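Cysteine-rich repeat secretory protein 15 (Arabidopsis thaliana, PDB 6GRF) probably modulates cell-to-cell trafficking through plasmodesmata, as a plasma-membrane protein with a tandem DUF26 ectodomain of lectin-like fold. Local coordinates at residues D144-L149 / K189-C194. Sequence-based numbering, arbitrary orientation.
Sequences DVLSDL and KLKNLC
Leu146 on helix 136-149 faces Leu190 on helix 176-193, their CA atoms, 8.9 Å apart, being the nearest CA pair of 144-149 and 189-194, so that side chains alone bridge the gap. The two leucines meet at an angle through single methyls, Leu146 CD2 resting 3.9 Å from Leu190 CD1. Leu146 sends its other branch elsewhere: CD1 meets the methylene CE of Lys191 at 4.1 Å, tip to tip. One leucine thus forks over two successive residues of the partner helix, one apolar and one charged. In the Gnk2-homologous fold of this DUF26 domain, the two helices pack side by side on a five-stranded antiparallel sheet, and the leucine pair lies buried between them. Leu190 also rests on Ala200 and Val202 of strand 199-204 and on Ala209 and Tyr211 of strand 207-213, while Leu149, one turn beyond Leu146, packs on strand 156-161. Lys191 borders this apolar seam and exemplifies the general rule that a lysine so placed can pack its methylenes on a leucine while its charged end reaches a carboxylate. Its chain runs extended from CB to CE and then bends at the last torsion (chi4 -82°), which carries NZ to a salt bridge with Asp143, just ahead of 144-149 on the opposing helix. Beyond Leu193 the helix ends, and Cys194 is tied through its disulfide to Cys127 at the end of strand 122-127.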
loop_
_atom_site.group_PDB
_atom_site.type_symbol
_atom_site.label_atom_id
_atom_site.label_comp_id
_atom_site.label_asym_id
_atom_site.label_seq_id
_atom_site.Cartn_x
_atom_site.Cartn_y
_atom_site.Cartn_z
ATOM N N ASP A 144 -10.504 20.456 0.956
ATOM C CA ASP A 144 -11.663 19.830 1.614
ATOM C C ASP A 144 -11.609 18.297 1.463
ATOM O O ASP A 144 -11.923 17.568 2.391
ATOM C CB ASP A 144 -12.995 20.348 1.072
ATOM C CG ASP A 144 -13.207 21.841 1.249
ATOM O OD1 ASP A 144 -12.720 22.403 2.245
ATOM O OD2 ASP A 144 -13.878 22.426 0.387
ATOM N N VAL A 145 -11.231 17.816 0.280
ATOM C CA VAL A 145 -11.177 16.385 0.001
ATOM C C VAL A 145 -10.097 15.725 0.876
ATOM O O VAL A 145 -10.366 14.719 1.524
ATOM C CB VAL A 145 -10.952 16.139 -1.502
ATOM C CG1 VAL A 145 -10.381 14.766 -1.798
ATOM C CG2 VAL A 145 -12.239 16.353 -2.272
ATOM N N LEU A 146 -8.899 16.315 0.900
ATOM C CA LEU A 146 -7.753 15.768 1.627
ATOM C C LEU A 146 -8.025 15.810 3.130
ATOM O O LEU A 146 -7.619 14.907 3.854
ATOM C CB LEU A 146 -6.486 16.552 1.269
ATOM C CG LEU A 146 -5.946 16.329 -0.143
ATOM C CD1 LEU A 146 -4.640 17.070 -0.330
ATOM C CD2 LEU A 146 -5.759 14.851 -0.445
ATOM N N SER A 147 -8.742 16.840 3.584
ATOM C CA SER A 147 -9.096 16.950 4.983
ATOM C C SER A 147 -10.049 15.813 5.395
ATOM O O SER A 147 -9.963 15.277 6.507
ATOM C CB SER A 147 -9.684 18.290 5.288
ATOM O OG SER A 147 -10.259 18.264 6.582
ATOM N N ASP A 148 -10.972 15.458 4.502
ATOM C CA ASP A 148 -11.927 14.398 4.755
ATOM C C ASP A 148 -11.217 13.027 4.764
ATOM O O ASP A 148 -11.522 12.201 5.609
ATOM C CB ASP A 148 -13.054 14.445 3.727
ATOM C CG ASP A 148 -14.160 13.441 3.989
ATOM O OD1 ASP A 148 -14.414 13.124 5.169
ATOM O OD2 ASP A 148 -14.729 12.957 3.010
ATOM N N LEU A 149 -10.288 12.808 3.823
ATOM C CA LEU A 149 -9.497 11.562 3.712
ATOM C C LEU A 149 -8.744 11.298 5.026
ATOM O O LEU A 149 -8.730 10.159 5.521
ATOM C CB LEU A 149 -8.508 11.653 2.540
ATOM C CG LEU A 149 -9.093 11.678 1.126
ATOM C CD1 LEU A 149 -7.988 11.570 0.083
ATOM C CD2 LEU A 149 -10.125 10.590 0.888
ATOM N N LYS A 189 2.288 15.252 2.487
ATOM C CA LYS A 189 3.210 14.944 1.416
ATOM C C LYS A 189 2.600 15.310 0.061
ATOM O O LYS A 189 3.309 15.788 -0.808
ATOM C CB LYS A 189 3.572 13.459 1.421
ATOM C CG LYS A 189 4.476 13.020 2.556
ATOM C CD LYS A 189 5.854 13.604 2.474
ATOM C CE LYS A 189 6.852 12.837 3.311
ATOM N NZ LYS A 189 8.154 13.545 3.333
ATOM N N LEU A 190 1.307 15.020 -0.117
ATOM C CA LEU A 190 0.606 15.343 -1.348
ATOM C C LEU A 190 0.721 16.856 -1.560
ATOM O O LEU A 190 1.082 17.298 -2.637
ATOM C CB LEU A 190 -0.856 14.869 -1.297
ATOM C CG LEU A 190 -1.092 13.394 -1.632
ATOM C CD1 LEU A 190 -2.476 12.931 -1.207
ATOM C CD2 LEU A 190 -0.880 13.116 -3.109
ATOM N N LYS A 191 0.507 17.622 -0.488
ATOM C CA LYS A 191 0.522 19.075 -0.568
ATOM C C LYS A 191 1.942 19.566 -0.870
ATOM O O LYS A 191 2.117 20.468 -1.661
ATOM C CB LYS A 191 -0.005 19.704 0.724
ATOM C CG LYS A 191 -1.503 19.569 0.959
ATOM C CD LYS A 191 -1.875 19.818 2.404
ATOM C CE LYS A 191 -3.281 19.385 2.758
ATOM N NZ LYS A 191 -4.287 20.405 2.375
ATOM N N ASN A 192 2.956 18.960 -0.246
ATOM C CA ASN A 192 4.282 19.583 -0.211
ATOM C C ASN A 192 5.125 19.113 -1.409
ATOM O O ASN A 192 5.959 19.876 -1.894
ATOM C CB ASN A 192 4.896 19.461 1.191
ATOM C CG ASN A 192 4.234 20.421 2.177
ATOM O OD1 ASN A 192 4.467 21.636 2.137
ATOM N ND2 ASN A 192 3.358 19.909 3.036
ATOM N N LEU A 193 4.850 17.918 -1.947
ATOM C CA LEU A 193 5.591 17.390 -3.118
ATOM C C LEU A 193 4.870 17.693 -4.443
ATOM O O LEU A 193 5.522 17.807 -5.479
ATOM C CB LEU A 193 5.781 15.879 -2.953
ATOM C CG LEU A 193 6.555 15.431 -1.711
ATOM C CD1 LEU A 193 6.536 13.912 -1.590
ATOM C CD2 LEU A 193 7.987 15.941 -1.732
ATOM N N CYS A 194 3.537 17.777 -4.420
ATOM C CA CYS A 194 2.729 17.911 -5.633
ATOM C C CYS A 194 1.833 19.151 -5.536
ATOM O O CYS A 194 0.619 19.056 -5.662
ATOM C CB CYS A 194 1.832 16.697 -5.827
ATOM S SG CYS A 194 2.729 15.127 -5.885
#